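Local coordinates for protein putative transcriptional regulator (Bacillus cytotoxicus NVH 391-98, PDB 3K4H) that is a putative LacI-type transcriptional regulator that probably controls gene expression in response to a sugar, and holds a glucose-containing glycan in its ligand pocket, at residues F27-F38 with I247-K256; T8-P16 with R68-R79. All coordinates share one frame; numbering follows the deposited sequence.

Interaction 1. Residues F27-F38 with I247-K256. With GLC (alpha-D-glucopyranose), chain C; GLC (alpha-D-glucopyranose), chain B.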
loop_
_atom_site.group_PDB
_atom_site.type_symbol
_atom_site.label_atom_id
_atom_site.label_comp_id
_atom_site.label_asym_id
_atom_site.label_seq_id
_atom_site.Cartn_x
_atom_site.Cartn_y
_atom_site.Cartn_z
ATOM N N PHE A 27 19.121 10.799 2.126
ATOM C CA PHE A 27 17.665 10.733 2.199
ATOM C C PHE A 27 17.023 12.062 2.674
ATOM O O PHE A 27 15.986 12.522 2.119
ATOM C CB PHE A 27 17.173 9.590 3.080
ATOM C CG PHE A 27 15.675 9.524 3.184
ATOM C CD1 PHE A 27 14.930 8.829 2.243
ATOM C CD2 PHE A 27 15.003 10.202 4.190
ATOM C CE1 PHE A 27 13.527 8.798 2.304
ATOM C CE2 PHE A 27 13.595 10.181 4.252
ATOM C CZ PHE A 27 12.865 9.470 3.303
ATOM N N PHE A 28 17.621 12.665 3.696
ATOM C CA PHE A 28 16.996 13.787 4.372
ATOM C C PHE A 28 16.945 15.132 3.647
ATOM O O PHE A 28 15.875 15.748 3.616
ATOM C CB PHE A 28 17.460 13.875 5.810
ATOM C CG PHE A 28 17.096 12.662 6.586
ATOM C CD1 PHE A 28 18.028 11.642 6.801
ATOM C CD2 PHE A 28 15.785 12.477 7.036
ATOM C CE1 PHE A 28 17.664 10.471 7.492
ATOM C CE2 PHE A 28 15.418 11.324 7.737
ATOM C CZ PHE A 28 16.356 10.315 7.953
ATOM N N PRO A 29 18.060 15.585 3.036
ATOM C CA PRO A 29 17.936 16.860 2.310
ATOM C C PRO A 29 16.929 16.733 1.176
ATOM O O PRO A 29 16.294 17.729 0.803
ATOM C CB PRO A 29 19.333 17.084 1.752
ATOM C CG PRO A 29 20.210 16.360 2.725
ATOM C CD PRO A 29 19.464 15.139 3.131
ATOM N N GLU A 30 16.772 15.526 0.629
ATOM C CA GLU A 30 15.828 15.340 -0.448
ATOM C C GLU A 30 14.379 15.344 0.072
ATOM O O GLU A 30 13.499 15.921 -0.574
ATOM C CB GLU A 30 16.147 14.060 -1.202
ATOM C CG GLU A 30 15.379 13.852 -2.461
ATOM C CD GLU A 30 15.749 14.833 -3.558
ATOM O OE1 GLU A 30 16.579 15.760 -3.337
ATOM O OE2 GLU A 30 15.186 14.667 -4.660
ATOM N N VAL A 31 14.134 14.743 1.250
ATOM C CA VAL A 31 12.767 14.711 1.767
ATOM C C VAL A 31 12.371 16.109 2.144
ATOM O O VAL A 31 11.255 16.537 1.843
ATOM C CB VAL A 31 12.549 13.686 2.908
ATOM C CG1 VAL A 31 12.245 14.347 4.194
ATOM C CG2 VAL A 31 11.394 12.765 2.560
ATOM N N ILE A 32 13.320 16.837 2.742
ATOM C CA ILE A 32 13.082 18.197 3.152
ATOM C C ILE A 32 12.867 19.055 1.934
ATOM O O ILE A 32 12.044 19.952 1.950
ATOM C CB ILE A 32 14.220 18.747 4.000
ATOM C CG1 ILE A 32 14.209 18.039 5.362
ATOM C CG2 ILE A 32 14.036 20.239 4.196
ATOM C CD1 ILE A 32 15.414 18.279 6.235
ATOM N N ARG A 33 13.580 18.756 0.858
ATOM C CA ARG A 33 13.444 19.512 -0.364
ATOM C C ARG A 33 12.028 19.365 -0.937
ATOM O O ARG A 33 11.503 20.279 -1.563
ATOM C CB ARG A 33 14.485 19.021 -1.345
ATOM C CG ARG A 33 14.663 19.853 -2.590
ATOM C CD ARG A 33 15.405 19.019 -3.642
ATOM N NE ARG A 33 14.790 19.277 -4.934
ATOM C CZ ARG A 33 14.520 18.350 -5.846
ATOM N NH1 ARG A 33 14.817 17.067 -5.633
ATOM N NH2 ARG A 33 13.943 18.723 -6.974
ATOM N N GLY A 34 11.405 18.213 -0.723
ATOM C CA GLY A 34 10.029 18.003 -1.185
ATOM C C GLY A 34 9.087 18.717 -0.228
ATOM O O GLY A 34 8.077 19.325 -0.637
ATOM N N ILE A 35 9.431 18.652 1.056
ATOM C CA ILE A 35 8.591 19.222 2.090
ATOM C C ILE A 35 8.465 20.723 1.812
ATOM O O ILE A 35 7.350 21.269 1.737
ATOM C CB ILE A 35 9.152 18.911 3.498
ATOM C CG1 ILE A 35 8.745 17.493 3.908
ATOM C CG2 ILE A 35 8.605 19.876 4.504
ATOM C CD1 ILE A 35 9.623 16.846 4.952
ATOM N N SER A 36 9.619 21.354 1.614
ATOM C CA SER A 36 9.742 22.777 1.382
ATOM C C SER A 36 9.029 23.225 0.088
ATOM O O SER A 36 8.368 24.285 0.040
ATOM C CB SER A 36 11.222 23.117 1.294
ATOM O OG SER A 36 11.390 24.467 0.939
ATOM N N SER A 37 9.176 22.422 -0.967
ATOM C CA SER A 37 8.576 22.764 -2.243
ATOM C C SER A 37 7.063 22.971 -2.077
ATOM O O SER A 37 6.506 23.902 -2.639
ATOM C CB SER A 37 8.923 21.712 -3.295
ATOM O OG SER A 37 8.218 21.929 -4.501
ATOM N N PHE A 38 6.425 22.133 -1.263
ATOM C CA PHE A 38 5.016 22.326 -0.935
ATOM C C PHE A 38 4.751 23.427 0.104
ATOM O O PHE A 38 3.860 24.274 -0.072
ATOM C CB PHE A 38 4.336 21.026 -0.485
ATOM C CG PHE A 38 2.855 21.158 -0.375
ATOM C CD1 PHE A 38 2.051 21.001 -1.492
ATOM C CD2 PHE A 38 2.265 21.516 0.823
ATOM C CE1 PHE A 38 0.684 21.154 -1.417
ATOM C CE2 PHE A 38 0.893 21.677 0.908
ATOM C CZ PHE A 38 0.102 21.488 -0.223
ATOM N N ILE A 247 11.956 9.895 -2.998
ATOM C CA ILE A 247 12.097 10.601 -1.754
ATOM C C ILE A 247 11.382 11.950 -1.780
ATOM O O ILE A 247 10.678 12.312 -0.819
ATOM C CB ILE A 247 13.582 10.805 -1.416
ATOM C CG1 ILE A 247 14.297 9.459 -1.252
ATOM C CG2 ILE A 247 13.742 11.615 -0.128
ATOM C CD1 ILE A 247 15.698 9.437 -1.815
ATOM N N TYR A 248 11.559 12.691 -2.864
ATOM C CA TYR A 248 11.029 14.032 -2.962
ATOM C C TYR A 248 9.512 13.984 -2.798
ATOM O O TYR A 248 8.923 14.784 -2.069
ATOM C CB TYR A 248 11.404 14.614 -4.327
ATOM C CG TYR A 248 10.761 15.932 -4.677
ATOM C CD1 TYR A 248 11.431 17.128 -4.442
ATOM C CD2 TYR A 248 9.482 15.992 -5.241
ATOM C CE1 TYR A 248 10.855 18.356 -4.774
ATOM C CE2 TYR A 248 8.890 17.207 -5.571
ATOM C CZ TYR A 248 9.596 18.382 -5.338
ATOM O OH TYR A 248 9.051 19.605 -5.632
ATOM N N GLN A 249 8.874 13.049 -3.495
ATOM C CA GLN A 249 7.422 12.993 -3.510
ATOM C C GLN A 249 6.920 12.539 -2.131
ATOM O O GLN A 249 5.863 13.004 -1.681
ATOM C CB GLN A 249 6.915 12.107 -4.645
ATOM C CG GLN A 249 5.677 12.661 -5.342
ATOM C CD GLN A 249 5.876 14.040 -6.050
ATOM O OE1 GLN A 249 6.807 14.232 -6.854
ATOM N NE2 GLN A 249 4.958 14.980 -5.779
ATOM N N LEU A 250 7.702 11.696 -1.444
ATOM C CA LEU A 250 7.393 11.332 -0.075
ATOM C C LEU A 250 7.272 12.610 0.733
ATOM O O LEU A 250 6.346 12.754 1.503
ATOM C CB LEU A 250 8.474 10.429 0.544
ATOM C CG LEU A 250 8.652 8.963 0.119
ATOM C CD1 LEU A 250 9.836 8.373 0.888
ATOM C CD2 LEU A 250 7.399 8.098 0.323
ATOM N N GLY A 251 8.204 13.541 0.536
ATOM C CA GLY A 251 8.266 14.773 1.315
ATOM C C GLY A 251 7.125 15.701 0.978
ATOM O O GLY A 251 6.450 16.224 1.865
ATOM N N TYR A 252 6.891 15.862 -0.318
ATOM C CA TYR A 252 5.952 16.828 -0.828
ATOM C C TYR A 252 4.582 16.404 -0.359
ATOM O O TYR A 252 3.839 17.177 0.255
ATOM C CB TYR A 252 6.016 16.778 -2.334
ATOM C CG TYR A 252 5.195 17.810 -3.053
ATOM C CD1 TYR A 252 5.783 18.991 -3.498
ATOM C CD2 TYR A 252 3.843 17.602 -3.325
ATOM C CE1 TYR A 252 5.044 19.950 -4.188
ATOM C CE2 TYR A 252 3.093 18.568 -3.997
ATOM C CZ TYR A 252 3.712 19.730 -4.430
ATOM O OH TYR A 252 3.023 20.685 -5.121
ATOM N N GLU A 253 4.271 15.144 -0.635
ATOM C CA GLU A 253 3.027 14.567 -0.224
ATOM C C GLU A 253 2.848 14.540 1.311
ATOM O O GLU A 253 1.746 14.781 1.798
ATOM C CB GLU A 253 2.838 13.192 -0.873
ATOM C CG GLU A 253 1.404 13.010 -1.406
ATOM C CD GLU A 253 1.098 13.882 -2.613
ATOM O OE1 GLU A 253 1.984 14.035 -3.476
ATOM O OE2 GLU A 253 -0.028 14.415 -2.712
ATOM N N ALA A 254 3.910 14.304 2.077
ATOM C CA ALA A 254 3.752 14.382 3.533
ATOM C C ALA A 254 3.260 15.769 3.958
ATOM O O ALA A 254 2.251 15.866 4.655
ATOM C CB ALA A 254 4.980 14.021 4.237
ATOM N N ALA A 255 3.922 16.828 3.473
ATOM C CA ALA A 255 3.572 18.217 3.817
ATOM C C ALA A 255 2.163 18.594 3.377
ATOM O O ALA A 255 1.434 19.281 4.101
ATOM C CB ALA A 255 4.578 19.172 3.233
ATOM N N LYS A 256 1.779 18.142 2.188
ATOM C CA LYS A 256 0.443 18.401 1.661
ATOM C C LYS A 256 -0.608 17.738 2.544
ATOM O O LYS A 256 -1.670 18.293 2.771
ATOM C CB LYS A 256 0.347 17.878 0.235
ATOM C CG LYS A 256 -0.929 18.172 -0.486
ATOM C CD LYS A 256 -0.918 17.501 -1.810
ATOM C CE LYS A 256 -1.699 18.331 -2.750
ATOM N NZ LYS A 256 -1.738 17.646 -4.044
HETATM C C1 GLC C . 17.269 6.025 5.223
HETATM C C2 GLC C . 16.604 6.907 6.268
HETATM C C3 GLC C . 15.244 6.346 6.619
HETATM C C4 GLC C . 14.444 6.360 5.329
HETATM C C5 GLC C . 15.056 5.348 4.359
HETATM C C6 GLC C . 14.325 5.397 3.004
HETATM O O1 GLC C . 17.749 4.863 5.849
HETATM O O2 GLC C . 17.399 6.937 7.427
HETATM O O3 GLC C . 14.657 7.118 7.648
HETATM O O4 GLC C . 13.087 6.041 5.548
HETATM O O5 GLC C . 16.430 5.621 4.151
HETATM O O6 GLC C . 14.353 4.161 2.327
HETATM C C1 GLC B . 12.115 7.058 5.337
HETATM C C2 GLC B . 11.256 7.088 6.584
HETATM C C3 GLC B . 10.599 5.723 6.694
HETATM C C4 GLC B . 9.760 5.421 5.439
HETATM C C5 GLC B . 10.590 5.596 4.189
HETATM C C6 GLC B . 9.691 5.462 2.984
HETATM O O2 GLC B . 12.086 7.323 7.698
HETATM O O3 GLC B . 9.892 5.705 7.915
HETATM O O4 GLC B . 9.408 4.077 5.364
HETATM O O5 GLC B . 11.289 6.836 4.200
HETATM O O6 GLC B . 10.041 4.248 2.375
#

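Interaction 2. Residues T8-P16 with R68-R79. With GLC (alpha-D-glucopyranose), chain B.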
loop_
_atom_site.group_PDB
_atom_site.type_symbol
_atom_site.label_atom_id
_atom_site.label_comp_id
_atom_site.label_asym_id
_atom_site.label_seq_id
_atom_site.Cartn_x
_atom_site.Cartn_y
_atom_site.Cartn_z
ATOM N N THR A 8 0.336 30.931 13.429
ATOM C CA THR A 8 1.588 30.950 12.692
ATOM C C THR A 8 1.748 29.711 11.880
ATOM O O THR A 8 1.494 28.637 12.367
ATOM C CB THR A 8 2.744 31.067 13.595
ATOM O OG1 THR A 8 2.270 31.438 14.889
ATOM C CG2 THR A 8 3.645 32.136 13.066
ATOM N N LYS A 9 2.134 29.827 10.632
ATOM C CA LYS A 9 2.265 28.603 9.941
ATOM C C LYS A 9 3.690 28.276 9.775
ATOM O O LYS A 9 4.379 28.840 8.977
ATOM C CB LYS A 9 1.705 28.815 8.576
ATOM C CG LYS A 9 1.234 30.175 8.361
ATOM C CD LYS A 9 -0.108 30.122 7.780
ATOM C CE LYS A 9 -0.029 30.356 6.323
ATOM N NZ LYS A 9 -1.252 30.023 5.601
ATOM N N THR A 10 4.097 27.258 10.480
ATOM C CA THR A 10 5.402 26.767 10.359
ATOM C C THR A 10 5.134 25.350 10.589
ATOM O O THR A 10 4.253 25.035 11.306
ATOM C CB THR A 10 6.234 27.347 11.425
ATOM O OG1 THR A 10 6.014 28.744 11.436
ATOM C CG2 THR A 10 7.621 27.150 11.130
ATOM N N LEU A 11 5.933 24.491 10.009
ATOM C CA LEU A 11 5.779 23.085 10.187
ATOM C C LEU A 11 7.017 22.613 10.817
ATOM O O LEU A 11 8.058 23.080 10.533
ATOM C CB LEU A 11 5.630 22.418 8.860
ATOM C CG LEU A 11 4.396 22.972 8.223
ATOM C CD1 LEU A 11 4.094 22.271 6.984
ATOM C CD2 LEU A 11 3.329 22.787 9.194
ATOM N N GLY A 12 6.878 21.681 11.709
ATOM C CA GLY A 12 8.002 21.130 12.405
ATOM C C GLY A 12 8.450 19.839 11.786
ATOM O O GLY A 12 7.641 19.028 11.308
ATOM N N LEU A 13 9.761 19.644 11.802
ATOM C CA LEU A 13 10.327 18.439 11.269
ATOM C C LEU A 13 11.021 17.736 12.395
ATOM O O LEU A 13 11.734 18.375 13.174
ATOM C CB LEU A 13 11.313 18.767 10.161
ATOM C CG LEU A 13 10.869 19.712 9.061
ATOM C CD1 LEU A 13 12.014 19.898 8.089
ATOM C CD2 LEU A 13 9.597 19.233 8.330
ATOM N N VAL A 14 10.815 16.430 12.491
ATOM C CA VAL A 14 11.498 15.651 13.493
ATOM C C VAL A 14 12.288 14.536 12.841
ATOM O O VAL A 14 11.758 13.737 12.061
ATOM C CB VAL A 14 10.530 15.105 14.553
ATOM C CG1 VAL A 14 11.267 14.315 15.602
ATOM C CG2 VAL A 14 9.784 16.234 15.209
HETATM N N MSE A 15 13.579 14.514 13.161
HETATM C CA MSE A 15 14.468 13.463 12.739
HETATM C C MSE A 15 14.514 12.249 13.681
HETATM O O MSE A 15 14.027 12.308 14.806
HETATM C CB MSE A 15 15.841 14.051 12.575
HETATM C CG MSE A 15 16.224 14.164 11.143
HETATM SE SE MSE A 15 16.065 15.941 10.325
HETATM C CE MSE A 15 15.080 15.293 8.782
ATOM N N PRO A 16 15.091 11.135 13.229
ATOM C CA PRO A 16 15.330 10.022 14.143
ATOM C C PRO A 16 16.522 10.269 15.050
ATOM O O PRO A 16 16.705 9.536 16.009
ATOM C CB PRO A 16 15.627 8.851 13.229
ATOM C CG PRO A 16 15.398 9.318 11.874
ATOM C CD PRO A 16 15.393 10.763 11.837
ATOM N N ARG A 68 3.216 27.193 21.042
ATOM C CA ARG A 68 2.048 27.636 20.253
ATOM C C ARG A 68 2.402 28.335 18.930
ATOM O O ARG A 68 1.561 29.034 18.351
ATOM C CB ARG A 68 1.108 28.553 21.043
ATOM C CG ARG A 68 0.974 28.290 22.510
ATOM C CD ARG A 68 0.210 27.028 22.782
ATOM N NE ARG A 68 -0.134 26.961 24.199
ATOM C CZ ARG A 68 0.322 26.045 25.050
ATOM N NH1 ARG A 68 -0.070 26.087 26.322
ATOM N NH2 ARG A 68 1.141 25.084 24.630
ATOM N N GLN A 69 3.624 28.129 18.443
ATOM C CA GLN A 69 4.063 28.737 17.195
ATOM C C GLN A 69 4.063 27.733 16.054
ATOM O O GLN A 69 3.984 28.132 14.884
ATOM C CB GLN A 69 5.461 29.360 17.337
ATOM C CG GLN A 69 5.659 30.336 18.527
ATOM C CD GLN A 69 4.555 31.373 18.631
ATOM O OE1 GLN A 69 4.088 31.916 17.617
ATOM N NE2 GLN A 69 4.116 31.643 19.855
ATOM N N ILE A 70 4.153 26.437 16.372
ATOM C CA ILE A 70 4.151 25.397 15.326
ATOM C C ILE A 70 2.726 24.853 15.111
ATOM O O ILE A 70 2.053 24.436 16.058
ATOM C CB ILE A 70 5.156 24.245 15.636
ATOM C CG1 ILE A 70 6.579 24.766 15.923
ATOM C CG2 ILE A 70 5.185 23.243 14.528
ATOM C CD1 ILE A 70 6.966 26.093 15.218
ATOM N N GLY A 71 2.269 24.895 13.863
ATOM C CA GLY A 71 0.939 24.464 13.503
ATOM C C GLY A 71 0.841 22.964 13.311
ATOM O O GLY A 71 -0.230 22.378 13.518
ATOM N N GLY A 72 1.937 22.323 12.922
ATOM C CA GLY A 72 1.887 20.897 12.615
ATOM C C GLY A 72 3.281 20.327 12.588
ATOM O O GLY A 72 4.251 21.090 12.546
ATOM N N ILE A 73 3.401 18.994 12.621
ATOM C CA ILE A 73 4.722 18.358 12.692
ATOM C C ILE A 73 4.779 17.197 11.731
ATOM O O ILE A 73 3.826 16.410 11.669
ATOM C CB ILE A 73 4.998 17.831 14.104
ATOM C CG1 ILE A 73 5.224 18.987 15.086
ATOM C CG2 ILE A 73 6.165 16.895 14.108
ATOM C CD1 ILE A 73 5.457 18.561 16.536
ATOM N N ILE A 74 5.867 17.087 10.965
ATOM C CA ILE A 74 6.091 15.913 10.122
ATOM C C ILE A 74 7.139 15.092 10.788
ATOM O O ILE A 74 8.191 15.602 11.098
ATOM C CB ILE A 74 6.648 16.297 8.755
ATOM C CG1 ILE A 74 5.764 17.313 8.072
ATOM C CG2 ILE A 74 6.747 15.091 7.850
ATOM C CD1 ILE A 74 6.239 17.715 6.696
ATOM N N LEU A 75 6.876 13.819 11.028
ATOM C CA LEU A 75 7.928 12.931 11.536
ATOM C C LEU A 75 8.608 12.271 10.345
ATOM O O LEU A 75 7.941 11.601 9.536
ATOM C CB LEU A 75 7.323 11.876 12.452
ATOM C CG LEU A 75 7.079 12.258 13.907
ATOM C CD1 LEU A 75 6.144 11.298 14.552
ATOM C CD2 LEU A 75 8.395 12.200 14.652
ATOM N N LEU A 76 9.914 12.478 10.207
ATOM C CA LEU A 76 10.634 11.983 9.023
ATOM C C LEU A 76 11.038 10.528 9.148
ATOM O O LEU A 76 11.853 10.019 8.374
ATOM C CB LEU A 76 11.860 12.828 8.725
ATOM C CG LEU A 76 11.606 14.151 8.025
ATOM C CD1 LEU A 76 10.359 13.990 7.241
ATOM C CD2 LEU A 76 11.426 15.287 9.014
ATOM N N TYR A 77 10.465 9.864 10.132
ATOM C CA TYR A 77 10.846 8.514 10.436
ATOM C C TYR A 77 9.680 7.812 11.149
ATOM O O TYR A 77 8.710 8.478 11.545
ATOM C CB TYR A 77 12.080 8.522 11.322
ATOM C CG TYR A 77 11.774 8.944 12.723
ATOM C CD1 TYR A 77 11.624 10.286 13.044
ATOM C CD2 TYR A 77 11.612 7.998 13.724
ATOM C CE1 TYR A 77 11.338 10.680 14.335
ATOM C CE2 TYR A 77 11.323 8.375 15.023
ATOM C CZ TYR A 77 11.188 9.721 15.324
ATOM O OH TYR A 77 10.892 10.107 16.603
ATOM N N SER A 78 9.785 6.484 11.292
ATOM C CA SER A 78 8.799 5.703 11.998
ATOM C C SER A 78 9.409 4.597 12.820
ATOM O O SER A 78 9.818 3.552 12.308
ATOM C CB SER A 78 7.773 5.127 11.055
ATOM O OG SER A 78 6.951 4.232 11.771
ATOM N N ARG A 79 9.427 4.851 14.121
ATOM C CA ARG A 79 10.025 3.973 15.087
ATOM C C ARG A 79 8.933 3.418 15.953
ATOM O O ARG A 79 7.953 4.091 16.227
ATOM C CB ARG A 79 10.995 4.755 15.963
ATOM C CG ARG A 79 11.918 3.857 16.755
ATOM C CD ARG A 79 12.761 4.632 17.712
ATOM N NE ARG A 79 13.741 5.467 17.023
ATOM C CZ ARG A 79 13.783 6.799 17.094
ATOM N NH1 ARG A 79 12.902 7.482 17.835
ATOM N NH2 ARG A 79 14.727 7.445 16.416
HETATM C C1 GLC B . 12.115 7.058 5.337
HETATM C C2 GLC B . 11.256 7.088 6.584
HETATM C C3 GLC B . 10.599 5.723 6.694
HETATM C C4 GLC B . 9.760 5.421 5.439
HETATM C C5 GLC B . 10.590 5.596 4.189
HETATM C C6 GLC B . 9.691 5.462 2.984
HETATM O O2 GLC B . 12.086 7.323 7.698
HETATM O O3 GLC B . 9.892 5.705 7.915
HETATM O O4 GLC B . 9.408 4.077 5.364
HETATM O O5 GLC B . 11.289 6.836 4.200
HETATM O O6 GLC B . 10.041 4.248 2.375
#

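Interaction 1. Residues F27-F38 with I247-K256
G34 and G251 meet backbone to backbone where helix segments 27-38 and 247-256 cross. This is a close glycine-to-glycine helix crossing in the periplasmic-binding-protein fold of the LacI family. The two axes approach to 6.4 Å at a signed crossing angle of -41°. With no side chain on either glycine, main-chain atoms can face each other. G251 CA lies 3.5 Å from V31 O, and G34 CA lies 3.5 Å from Y248 O; both are CA-H...O contacts.

The packed side continues to either end of this crossing. Toward the sugar, I247 CG2 sits over one face of the F27 ring, offset toward its rim. The opposite face of F27 is covered by a glucose of chain C, whose C4 lies over the ring centre. L250 CD1 meets the F27 edge in plane and also touches the chain B glucose. At the far end the edge of F38 points at the face of Y252, a T-shaped pair with planes at 78°. The F38 ring reaches across because its CG is anti to the backbone N (chi1 -170°). K256 CB covers a face of F38, 3.7 Å from the ring centroid. The amine of K256 leads away to D260 of the second subunit.

The other side is more polar and opens to solvent at R33. R33 lays one guanidinium face over Y248 CD1, tilted from the ring plane. A salt bridge from R33 NH1 to E30 OE2 (2.6 Å) helps fix it there. Y248 itself is well packed, a knob among E30, R33, G34 and S37, with G34 CA over a ring face. At the tip of that knob, Y248 OH is hydrogen-bonded to S37 OG at 2.7 Å.

Interaction 2. Residues T8-P16 with R68-R79
G12 bonds to both G72 and I74, joining strands 10-14 and 72-75 as a parallel pair. They belong to the parallel sheet of a type I periplasmic-binding-protein fold, as in the LacI family. The ladder is made by main-chain hydrogen bonds. G12 N donates to G72 O (2.8 Å). G12 O accepts from I74 N (2.7 Å), nearly straight at 168°. V14 repeats the pattern one step on, with its N on I74 O and its O taking L76 N at 2.9 Å. At the start of strand 10-14, T10 O accepts from G71 N. At the exposed end, T8 OG1 donates a weak hydrogen bond to Q69 OE1.

Apolar contacts lie on both faces. L13 and I74 run side by side on one face, with CD2 of L13 4.0 Å from CD1 of I74. L76 CD2 follows on, touching L13 CB and the CE of selenomethionine M15. On the other face V14 lies alongside L75, whose CD2 meets V14 CB at 3.6 Å. V14 CG2 rests on I73 CG2.

Aromatic and charged contacts close the C-terminal end. Y77 CG lies between its backbone N and carbonyl carbon (chi1 73°), which sets the ring against P16. P16 CA sits over the ring centre as a CH-pi contact, 12° off the normal. V14 O lies at the ring edge, near its plane. R79 NH2 makes a weak hydrogen bond to P16 O (2.9 Å). L76 O accepts a hydrogen bond from O2 of the chain B glucose (2.8 Å).

The pair lies inside the sheet. Strand 45-48 bonds to L11 and L13, and strand 95-98 to I73 and L75. Helix 54-66 packs on V14, I70 and I73, while helix 27-41 covers M15, I74 and L76.

Overall arrangement
The segments alternate along the chain: 8-16, 27-38, 68-79 and 247-256. The centres of the two interactions lie about 13 Å apart. Interaction 2 is a strand pair within the six-stranded parallel sheet, and interaction 1 is a helix pair resting on that sheet. They touch where F28 packs on M15, V31 on L76, and I35 on L76 and I74. A255 also touches I74, so both helices meet strand 72-75. Helix 247-264 comes from late in the chain yet packs beside the early elements. Both interactions reach the chain B glucose, which links this sheet-and-helix layer to the glycan pocket.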